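Local structure of carbohydrate kinase, FGGY (Rhodospirillum rubrum, 3IFR) at residues I80-L86 with V239-D245; R175-W181 with V210-T216. The protein probably acts as a xylulose kinase of the FGGY family, transferring a phosphate group from ATP to the sugar D-xylulose. One frame throughout, in Å; residues are numbered along the deposited sequence.

How the contacts relate
From the N terminus, the chain builds the first three strands of the six-stranded sheet before strand 77-84 lies down beside strand 8-14. It then leaves for a long excursion, with more helix than strand, that includes helix 163-172. Contact 2 closes a short loop inside it, pairing strand 177-178 with strand 213-214 as a small parallel sheet of their own. The chain next adds edge strand 219-222 and returns as strand 238-244, where contact 1 closes the longer loop against strand 77-84. Contact 2 is thus nested within contact 1. Their centres lie about 11 Å apart, and a probable hydrogen bond from Thr216 OG1 to Gly242 O joins the small sheet to the large one.

Contact 1 of 2, residues I80-L86 with V239-D245; sequences ICVTGML and VYGGAAD
Thr83 reaches across to Ala243 with its hydroxyl: OG1 donates to Ala243 O at 2.8 Å, arriving from well above the carbonyl plane. With OG1 anti to the backbone N (chi1 178°), the hydroxyl is swung over the neighbouring strand and also lies against Asp245 CA. Thr83 CB and Ala243 CB touch at 3.8 Å, and Cys81 SG touches that alanine methyl from further back along the strand. At the far end Asp245 folds over Gly84: its N donates to Gly84 O at 3.2 Å, while its OD2 rests 3.3 Å from CA of selenomethionine Met85. Water 2 links Asp245 OD1 to Leu86 N, and Leu86 CD1 packs on Ala244 CB at 3.6 Å. A bound phosphate ion, probably from the crystallisation liquor, lies about 5 Å from the Leu86 side chain.

The strands start in parallel register, where Tyr240 N meets Ile80 O almost head-on (N-H...O 173°) and the methyls Ile80 CG2 and Val239 CG2 touch at 3.6 Å. Across Gly241 and Gly242 the pairing slips by one residue, and water 1 bridges Val82 N and Tyr240 O before Ala243 N rejoins Val82 O at 2.9 Å. Helix 437-448 lies against Cys81, Thr83 and Tyr240, Val82 meets helix 163-172, and strand 8-14 flanks strand 77-84. This is the core sheet of an actin-like ATPase domain. Its chemistry is chiefly backbone hydrogen bonding, supplemented by one hydroxyl and two waters, and together these hold Asp245 at the start of helix 245-252.

Contact 2 of 2, residues R175-W181 with V210-T216; sequences RVVDRNW and VPPAHPT
Asp178 OD1, 3.5 Å from Thr216 OG1, takes hydrogen bonds from Asn180 N at 3.0 Å and from water 4 at 2.7 Å. The first, from above the carboxylate plane, caps the N terminus of helix 179-185; the water in turn accepts from Thr216 N and Arg179 NE, sewing the two segments together. Water 3 likewise joins Asp178 OD2, Asn180 ND2 and Thr216 OG1, while Tyr164 OH also bonds to OD2 and Gly242 O to the threonine hydroxyl.

The backbones run parallel, with His214 N on Val177 O at 2.7 Å and Val177 N on Pro212 O; Arg179 N extends the ladder to His214 O from above its carbonyl plane. The Arg179 chain bends at chi3 (-56°) and brings one guanidinium face against Pro215 CB, which lies off centre toward its rim, 3.5 Å from NE; it also makes a cation-pi contact with Tyr288. With an alanine in place of Arg179, water 4 would probably lose its NE-H donor, Pro215 CB the flat group packed against it, and Tyr288 its cation-pi partner. At the other end the Arg175 guanidinium lies with Pro211 CG 4.1 Å above its centre, its NH2 bonded to Thr159 OG1 and Ser208 O. The Val177 and Pro211 side chains cross at about a right angle, Val177 CG1 touching Pro211 CG at 3.9 Å, and both press on strand 159-161 and helix 163-172, while Asp178 and Thr216 lean on strand 238-244.

Contact 1 of 2, residues I80-L86 with V239-D245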
ATOM      1  N   ILE A  80      16.186   2.116  14.464  1.00 22.08           N
ATOM      2  CA  ILE A  80      14.798   2.495  14.176  1.00 20.69           C
ATOM      3  C   ILE A  80      14.600   2.582  12.665  1.00 20.20           C
ATOM      4  O   ILE A  80      15.491   3.034  11.944  1.00 22.17           O
ATOM      5  CB  ILE A  80      14.446   3.836  14.803  1.00 17.80           C
ATOM      6  CG1 ILE A  80      13.064   4.290  14.353  1.00 18.83           C
ATOM      7  CG2 ILE A  80      15.459   4.862  14.400  1.00 17.36           C
ATOM      8  CD1 ILE A  80      12.447   5.263  15.281  1.00 16.40           C
ATOM      9  N   CYS A  81      13.464   2.118  12.175  1.00 16.85           N
ATOM     10  CA  CYS A  81      13.105   2.368  10.769  1.00 17.31           C
ATOM     11  C   CYS A  81      11.757   3.103  10.710  1.00 17.16           C
ATOM     12  O   CYS A  81      10.798   2.780  11.452  1.00 16.81           O
ATOM     13  CB  CYS A  81      13.083   1.072   9.943  1.00 15.44           C
ATOM     14  SG  CYS A  81      12.523   1.261   8.206  1.00 16.82           S
ATOM     15  N   VAL A  82      11.683   4.105   9.848  1.00 16.62           N
ATOM     16  CA  VAL A  82      10.448   4.850   9.677  1.00 16.50           C
ATOM     17  C   VAL A  82       9.794   4.505   8.334  1.00 18.47           C
ATOM     18  O   VAL A  82      10.427   4.607   7.278  1.00 17.67           O
ATOM     19  CB  VAL A  82      10.721   6.364   9.718  1.00 16.05           C
ATOM     20  CG1 VAL A  82       9.424   7.147   9.618  1.00 15.72           C
ATOM     21  CG2 VAL A  82      11.464   6.758  11.004  1.00 17.41           C
ATOM     22  N   THR A  83       8.510   4.156   8.380  1.00 17.78           N
ATOM     23  CA  THR A  83       7.707   3.944   7.189  1.00 14.70           C
ATOM     24  C   THR A  83       6.505   4.946   7.256  1.00 19.69           C
ATOM     25  O   THR A  83       6.315   5.654   8.264  1.00 15.67           O
ATOM     26  CB  THR A  83       7.254   2.468   7.165  1.00 19.48           C
ATOM     27  OG1 THR A  83       6.417   2.191   6.037  1.00 20.32           O
ATOM     28  CG2 THR A  83       6.483   2.135   8.437  1.00 17.87           C
ATOM     29  N   GLY A  84       5.732   5.025   6.170  1.00 17.41           N
ATOM     30  CA  GLY A  84       4.534   5.829   6.130  1.00 16.75           C
ATOM     31  C   GLY A  84       3.924   5.819   4.736  1.00 19.26           C
ATOM     32  O   GLY A  84       4.432   5.177   3.820  1.00 17.27           O
HETATM   33  N   MSE A  85       2.835   6.562   4.551  1.00 21.24           N
HETATM   34  CA  MSE A  85       2.180   6.599   3.242  1.00 20.15           C
HETATM   35  C   MSE A  85       3.066   7.272   2.162  1.00 18.97           C
HETATM   36  O   MSE A  85       3.924   8.090   2.471  1.00 17.88           O
HETATM   37  CB  MSE A  85       0.798   7.238   3.370  1.00 18.66           C
HETATM   38  CG  MSE A  85       0.752   8.752   3.155  1.00 25.60           C
HETATM   39 SE   MSE A  85       1.718   9.927   4.436  1.00 37.33          SE
HETATM   40  CE  MSE A  85       0.392  10.105   5.908  1.00 23.28           C
ATOM     41  N   LEU A  86       2.869   6.903   0.906  1.00 19.99           N
ATOM     42  CA  LEU A  86       3.593   7.534  -0.201  1.00 20.48           C
ATOM     43  C   LEU A  86       2.752   7.437  -1.489  1.00 24.18           C
ATOM     44  O   LEU A  86       1.785   6.667  -1.563  1.00 23.20           O
ATOM     45  CB  LEU A  86       4.970   6.845  -0.428  1.00 19.44           C
ATOM     46  CG  LEU A  86       5.009   5.434  -1.043  1.00 19.33           C
ATOM     47  CD1 LEU A  86       6.430   5.009  -1.453  1.00 20.81           C
ATOM     48  CD2 LEU A  86       4.402   4.388  -0.086  1.00 18.19           C
ATOM     49  N   VAL A 239      19.577   4.990  12.364  1.00 17.78           N
ATOM     50  CA  VAL A 239      18.327   5.100  11.638  1.00 19.94           C
ATOM     51  C   VAL A 239      18.479   4.568  10.223  1.00 20.89           C
ATOM     52  O   VAL A 239      19.357   5.001   9.487  1.00 23.32           O
ATOM     53  CB  VAL A 239      17.884   6.553  11.539  1.00 20.00           C
ATOM     54  CG1 VAL A 239      16.547   6.637  10.803  1.00 18.33           C
ATOM     55  CG2 VAL A 239      17.777   7.169  12.942  1.00 20.37           C
ATOM     56  N   TYR A 240      17.620   3.635   9.845  1.00 19.98           N
ATOM     57  CA  TYR A 240      17.652   2.974   8.532  1.00 20.19           C
ATOM     58  C   TYR A 240      16.936   3.779   7.461  1.00 19.44           C
ATOM     59  O   TYR A 240      16.326   4.804   7.763  1.00 18.20           O
ATOM     60  CB  TYR A 240      17.055   1.567   8.653  1.00 17.86           C
ATOM     61  CG  TYR A 240      18.039   0.697   9.372  1.00 21.66           C
ATOM     62  CD1 TYR A 240      18.012   0.570  10.762  1.00 20.22           C
ATOM     63  CD2 TYR A 240      19.099   0.111   8.672  1.00 22.79           C
ATOM     64  CE1 TYR A 240      18.960  -0.186  11.429  1.00 20.66           C
ATOM     65  CE2 TYR A 240      20.056  -0.625   9.323  1.00 23.86           C
ATOM     66  CZ  TYR A 240      19.989  -0.774  10.692  1.00 26.43           C
ATOM     67  OH  TYR A 240      20.962  -1.523  11.306  1.00 29.32           O
ATOM     68  N   GLY A 241      17.066   3.347   6.218  1.00 16.63           N
ATOM     69  CA  GLY A 241      16.342   3.962   5.138  1.00 16.61           C
ATOM     70  C   GLY A 241      14.852   3.938   5.439  1.00 18.21           C
ATOM     71  O   GLY A 241      14.346   2.990   6.038  1.00 17.09           O
ATOM     72  N   GLY A 242      14.129   4.976   5.035  1.00 15.90           N
ATOM     73  CA  GLY A 242      12.680   4.919   5.143  1.00 16.25           C
ATOM     74  C   GLY A 242      12.078   3.855   4.237  1.00 18.48           C
ATOM     75  O   GLY A 242      12.629   3.529   3.170  1.00 15.87           O
ATOM     76  N   ALA A 243      10.939   3.358   4.658  1.00 18.09           N
ATOM     77  CA  ALA A 243      10.312   2.213   4.080  1.00 18.34           C
ATOM     78  C   ALA A 243       8.959   2.567   3.569  1.00 18.47           C
ATOM     79  O   ALA A 243       8.228   3.197   4.222  1.00 19.54           O
ATOM     80  CB  ALA A 243      10.215   1.157   5.095  1.00 19.79           C
ATOM     81  N   ALA A 244       8.639   2.163   2.368  1.00 15.91           N
ATOM     82  CA  ALA A 244       7.309   2.352   1.856  1.00 16.75           C
ATOM     83  C   ALA A 244       6.228   1.545   2.617  1.00 18.11           C
ATOM     84  O   ALA A 244       6.338   0.395   2.711  1.00 16.82           O
ATOM     85  CB  ALA A 244       7.276   2.056   0.412  1.00 16.82           C
ATOM     86  N   ASP A 245       5.200   2.178   3.139  1.00 15.77           N
ATOM     87  CA  ASP A 245       4.250   1.491   3.990  1.00 16.36           C
ATOM     88  C   ASP A 245       3.608   0.204   3.508  1.00 21.77           C
ATOM     89  O   ASP A 245       3.589  -0.729   4.231  1.00 22.63           O
ATOM     90  CB  ASP A 245       3.228   2.410   4.654  1.00 18.00           C
ATOM     91  CG  ASP A 245       2.223   2.991   3.710  1.00 20.99           C
ATOM     92  OD1 ASP A 245       2.312   2.871   2.509  1.00 23.20           O
ATOM     93  OD2 ASP A 245       1.317   3.576   4.189  1.00 20.51           O
TER
HETATM   94  O   HOH W   1      13.934   5.207   8.692  1.00 18.81           O
HETATM   95  O   HOH W   2       0.621   4.546   0.865  1.00 28.94           O

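Contact 2 of 2, residues R175-W181 with V210-T216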
ATOM      1  N   ARG A 175      19.988  14.308   4.269  1.00 20.78           N
ATOM      2  CA  ARG A 175      19.027  14.729   3.270  1.00 21.18           C
ATOM      3  C   ARG A 175      18.912  13.683   2.163  1.00 21.03           C
ATOM      4  O   ARG A 175      19.714  13.680   1.254  1.00 24.68           O
ATOM      5  CB  ARG A 175      19.452  16.069   2.698  1.00 20.20           C
ATOM      6  CG  ARG A 175      18.356  16.865   2.008  1.00 19.56           C
ATOM      7  CD  ARG A 175      18.997  18.013   1.205  1.00 21.11           C
ATOM      8  NE  ARG A 175      18.071  18.635   0.279  1.00 21.95           N
ATOM      9  CZ  ARG A 175      18.169  18.526  -1.030  1.00 20.61           C
ATOM     10  NH1 ARG A 175      19.149  17.816  -1.551  1.00 24.27           N
ATOM     11  NH2 ARG A 175      17.301  19.127  -1.811  1.00 21.85           N
ATOM     12  N   VAL A 176      17.941  12.771   2.259  1.00 21.37           N
ATOM     13  CA  VAL A 176      17.744  11.760   1.224  1.00 20.52           C
ATOM     14  C   VAL A 176      16.273  11.461   1.051  1.00 21.62           C
ATOM     15  O   VAL A 176      15.466  11.844   1.883  1.00 22.89           O
ATOM     16  CB  VAL A 176      18.484  10.423   1.527  1.00 21.15           C
ATOM     17  CG1 VAL A 176      20.002  10.654   1.756  1.00 20.42           C
ATOM     18  CG2 VAL A 176      17.799   9.634   2.679  1.00 19.71           C
ATOM     19  N   VAL A 177      15.913  10.773  -0.028  1.00 21.47           N
ATOM     20  CA  VAL A 177      14.605  10.139  -0.085  1.00 18.75           C
ATOM     21  C   VAL A 177      14.702   8.633  -0.371  1.00 19.39           C
ATOM     22  O   VAL A 177      15.652   8.175  -1.001  1.00 20.82           O
ATOM     23  CB  VAL A 177      13.703  10.816  -1.122  1.00 18.39           C
ATOM     24  CG1 VAL A 177      13.384  12.193  -0.651  1.00 18.83           C
ATOM     25  CG2 VAL A 177      14.372  10.835  -2.482  1.00 17.30           C
ATOM     26  N   ASP A 178      13.727   7.866   0.121  1.00 17.39           N
ATOM     27  CA  ASP A 178      13.549   6.469  -0.246  1.00 17.53           C
ATOM     28  C   ASP A 178      13.532   6.363  -1.784  1.00 20.03           C
ATOM     29  O   ASP A 178      12.846   7.175  -2.473  1.00 18.98           O
ATOM     30  CB  ASP A 178      12.206   6.006   0.325  1.00 16.56           C
ATOM     31  CG  ASP A 178      11.950   4.521   0.182  1.00 17.25           C
ATOM     32  OD1 ASP A 178      12.791   3.778  -0.362  1.00 16.07           O
ATOM     33  OD2 ASP A 178      10.855   4.097   0.631  1.00 16.33           O
ATOM     34  N   ARG A 179      14.306   5.408  -2.306  1.00 17.22           N
ATOM     35  CA  ARG A 179      14.181   4.962  -3.689  1.00 20.98           C
ATOM     36  C   ARG A 179      12.705   4.852  -4.068  1.00 17.79           C
ATOM     37  O   ARG A 179      12.302   5.191  -5.163  1.00 16.29           O
ATOM     38  CB  ARG A 179      14.790   3.537  -3.860  1.00 21.01           C
ATOM     39  CG  ARG A 179      16.337   3.415  -3.857  1.00 24.50           C
ATOM     40  CD  ARG A 179      16.829   1.976  -4.297  1.00 29.14           C
ATOM     41  NE  ARG A 179      16.245   0.897  -3.464  1.00 28.62           N
ATOM     42  CZ  ARG A 179      16.517  -0.412  -3.574  1.00 30.39           C
ATOM     43  NH1 ARG A 179      15.934  -1.276  -2.764  1.00 28.43           N
ATOM     44  NH2 ARG A 179      17.387  -0.860  -4.465  1.00 30.45           N
ATOM     45  N   ASN A 180      11.900   4.296  -3.173  1.00 17.06           N
ATOM     46  CA  ASN A 180      10.539   3.982  -3.561  1.00 17.24           C
ATOM     47  C   ASN A 180       9.658   5.241  -3.667  1.00 18.42           C
ATOM     48  O   ASN A 180       8.756   5.314  -4.499  1.00 18.67           O
ATOM     49  CB  ASN A 180       9.951   2.963  -2.586  1.00 18.52           C
ATOM     50  CG  ASN A 180      10.163   1.506  -3.039  1.00 20.53           C
ATOM     51  OD1 ASN A 180      10.055   1.177  -4.236  1.00 18.39           O
ATOM     52  ND2 ASN A 180      10.430   0.629  -2.072  1.00 17.69           N
ATOM     53  N   TRP A 181       9.912   6.219  -2.800  1.00 14.89           N
ATOM     54  CA  TRP A 181       9.262   7.502  -2.952  1.00 17.87           C
ATOM     55  C   TRP A 181       9.606   8.075  -4.356  1.00 21.48           C
ATOM     56  O   TRP A 181       8.709   8.501  -5.114  1.00 20.88           O
ATOM     57  CB  TRP A 181       9.655   8.458  -1.814  1.00 17.74           C
ATOM     58  CG  TRP A 181       8.994   9.763  -1.928  1.00 17.72           C
ATOM     59  CD1 TRP A 181       7.767  10.108  -1.427  1.00 17.31           C
ATOM     60  CD2 TRP A 181       9.490  10.920  -2.611  1.00 17.78           C
ATOM     61  NE1 TRP A 181       7.475  11.406  -1.767  1.00 15.81           N
ATOM     62  CE2 TRP A 181       8.517  11.928  -2.490  1.00 17.53           C
ATOM     63  CE3 TRP A 181      10.672  11.205  -3.318  1.00 18.63           C
ATOM     64  CZ2 TRP A 181       8.680  13.199  -3.061  1.00 18.40           C
ATOM     65  CZ3 TRP A 181      10.839  12.454  -3.867  1.00 15.89           C
ATOM     66  CH2 TRP A 181       9.848  13.436  -3.750  1.00 18.99           C
ATOM     67  N   VAL A 210      15.583  17.493  -5.677  1.00 24.68           N
ATOM     68  CA  VAL A 210      15.311  16.114  -5.272  1.00 24.31           C
ATOM     69  C   VAL A 210      16.552  15.453  -4.697  1.00 23.34           C
ATOM     70  O   VAL A 210      17.575  15.371  -5.360  1.00 22.02           O
ATOM     71  CB  VAL A 210      14.822  15.214  -6.425  1.00 23.00           C
ATOM     72  CG1 VAL A 210      14.427  13.848  -5.865  1.00 21.63           C
ATOM     73  CG2 VAL A 210      13.658  15.867  -7.163  1.00 23.21           C
ATOM     74  N   PRO A 211      16.445  14.985  -3.453  1.00 22.13           N
ATOM     75  CA  PRO A 211      17.609  14.502  -2.705  1.00 21.64           C
ATOM     76  C   PRO A 211      18.021  13.170  -3.291  1.00 25.23           C
ATOM     77  O   PRO A 211      17.210  12.554  -3.983  1.00 23.58           O
ATOM     78  CB  PRO A 211      17.074  14.341  -1.257  1.00 21.39           C
ATOM     79  CG  PRO A 211      15.827  15.216  -1.182  1.00 21.19           C
ATOM     80  CD  PRO A 211      15.244  15.161  -2.603  1.00 22.67           C
ATOM     81  N   PRO A 212      19.265  12.729  -3.044  1.00 25.24           N
ATOM     82  CA  PRO A 212      19.617  11.437  -3.639  1.00 21.96           C
ATOM     83  C   PRO A 212      18.734  10.346  -3.045  1.00 23.41           C
ATOM     84  O   PRO A 212      18.369  10.420  -1.850  1.00 20.36           O
ATOM     85  CB  PRO A 212      21.072  11.208  -3.184  1.00 23.92           C
ATOM     86  CG  PRO A 212      21.557  12.474  -2.609  1.00 22.29           C
ATOM     87  CD  PRO A 212      20.349  13.304  -2.222  1.00 25.69           C
ATOM     88  N   ALA A 213      18.412   9.337  -3.859  1.00 23.18           N
ATOM     89  CA  ALA A 213      17.649   8.184  -3.383  1.00 25.17           C
ATOM     90  C   ALA A 213      18.490   7.278  -2.472  1.00 23.25           C
ATOM     91  O   ALA A 213      19.724   7.194  -2.600  1.00 23.96           O
ATOM     92  CB  ALA A 213      17.080   7.386  -4.545  1.00 24.71           C
ATOM     93  N   HIS A 214      17.819   6.607  -1.550  1.00 19.12           N
ATOM     94  CA  HIS A 214      18.512   5.753  -0.587  1.00 20.34           C
ATOM     95  C   HIS A 214      17.701   4.479  -0.403  1.00 20.75           C
ATOM     96  O   HIS A 214      16.467   4.550  -0.269  1.00 19.66           O
ATOM     97  CB  HIS A 214      18.643   6.482   0.752  1.00 18.88           C
ATOM     98  CG  HIS A 214      19.142   5.626   1.878  1.00 18.53           C
ATOM     99  ND1 HIS A 214      20.469   5.565   2.234  1.00 20.60           N
ATOM    100  CD2 HIS A 214      18.480   4.831   2.756  1.00 18.65           C
ATOM    101  CE1 HIS A 214      20.612   4.752   3.270  1.00 20.99           C
ATOM    102  NE2 HIS A 214      19.413   4.319   3.617  1.00 20.83           N
ATOM    103  N   PRO A 215      18.379   3.309  -0.393  1.00 21.38           N
ATOM    104  CA  PRO A 215      17.602   2.066  -0.299  1.00 21.94           C
ATOM    105  C   PRO A 215      17.273   1.755   1.143  1.00 18.85           C
ATOM    106  O   PRO A 215      18.132   1.849   2.018  1.00 21.19           O
ATOM    107  CB  PRO A 215      18.555   1.012  -0.863  1.00 20.60           C
ATOM    108  CG  PRO A 215      19.954   1.625  -0.711  1.00 23.74           C
ATOM    109  CD  PRO A 215      19.821   3.058  -0.257  1.00 20.21           C
ATOM    110  N   THR A 216      16.042   1.348   1.385  1.00 19.16           N
ATOM    111  CA  THR A 216      15.557   1.101   2.731  1.00 17.61           C
ATOM    112  C   THR A 216      16.494   0.324   3.660  1.00 20.75           C
ATOM    113  O   THR A 216      16.713   0.724   4.810  1.00 20.24           O
ATOM    114  CB  THR A 216      14.229   0.357   2.661  1.00 19.31           C
ATOM    115  OG1 THR A 216      13.294   1.131   1.908  1.00 19.09           O
ATOM    116  CG2 THR A 216      13.682   0.113   4.047  1.00 17.23           C
TER
HETATM  117  O   HOH W   3      10.750   1.471   0.427  1.00 21.80           O
HETATM  118  O   HOH W   4      14.299   1.716  -1.165  1.00 21.93           O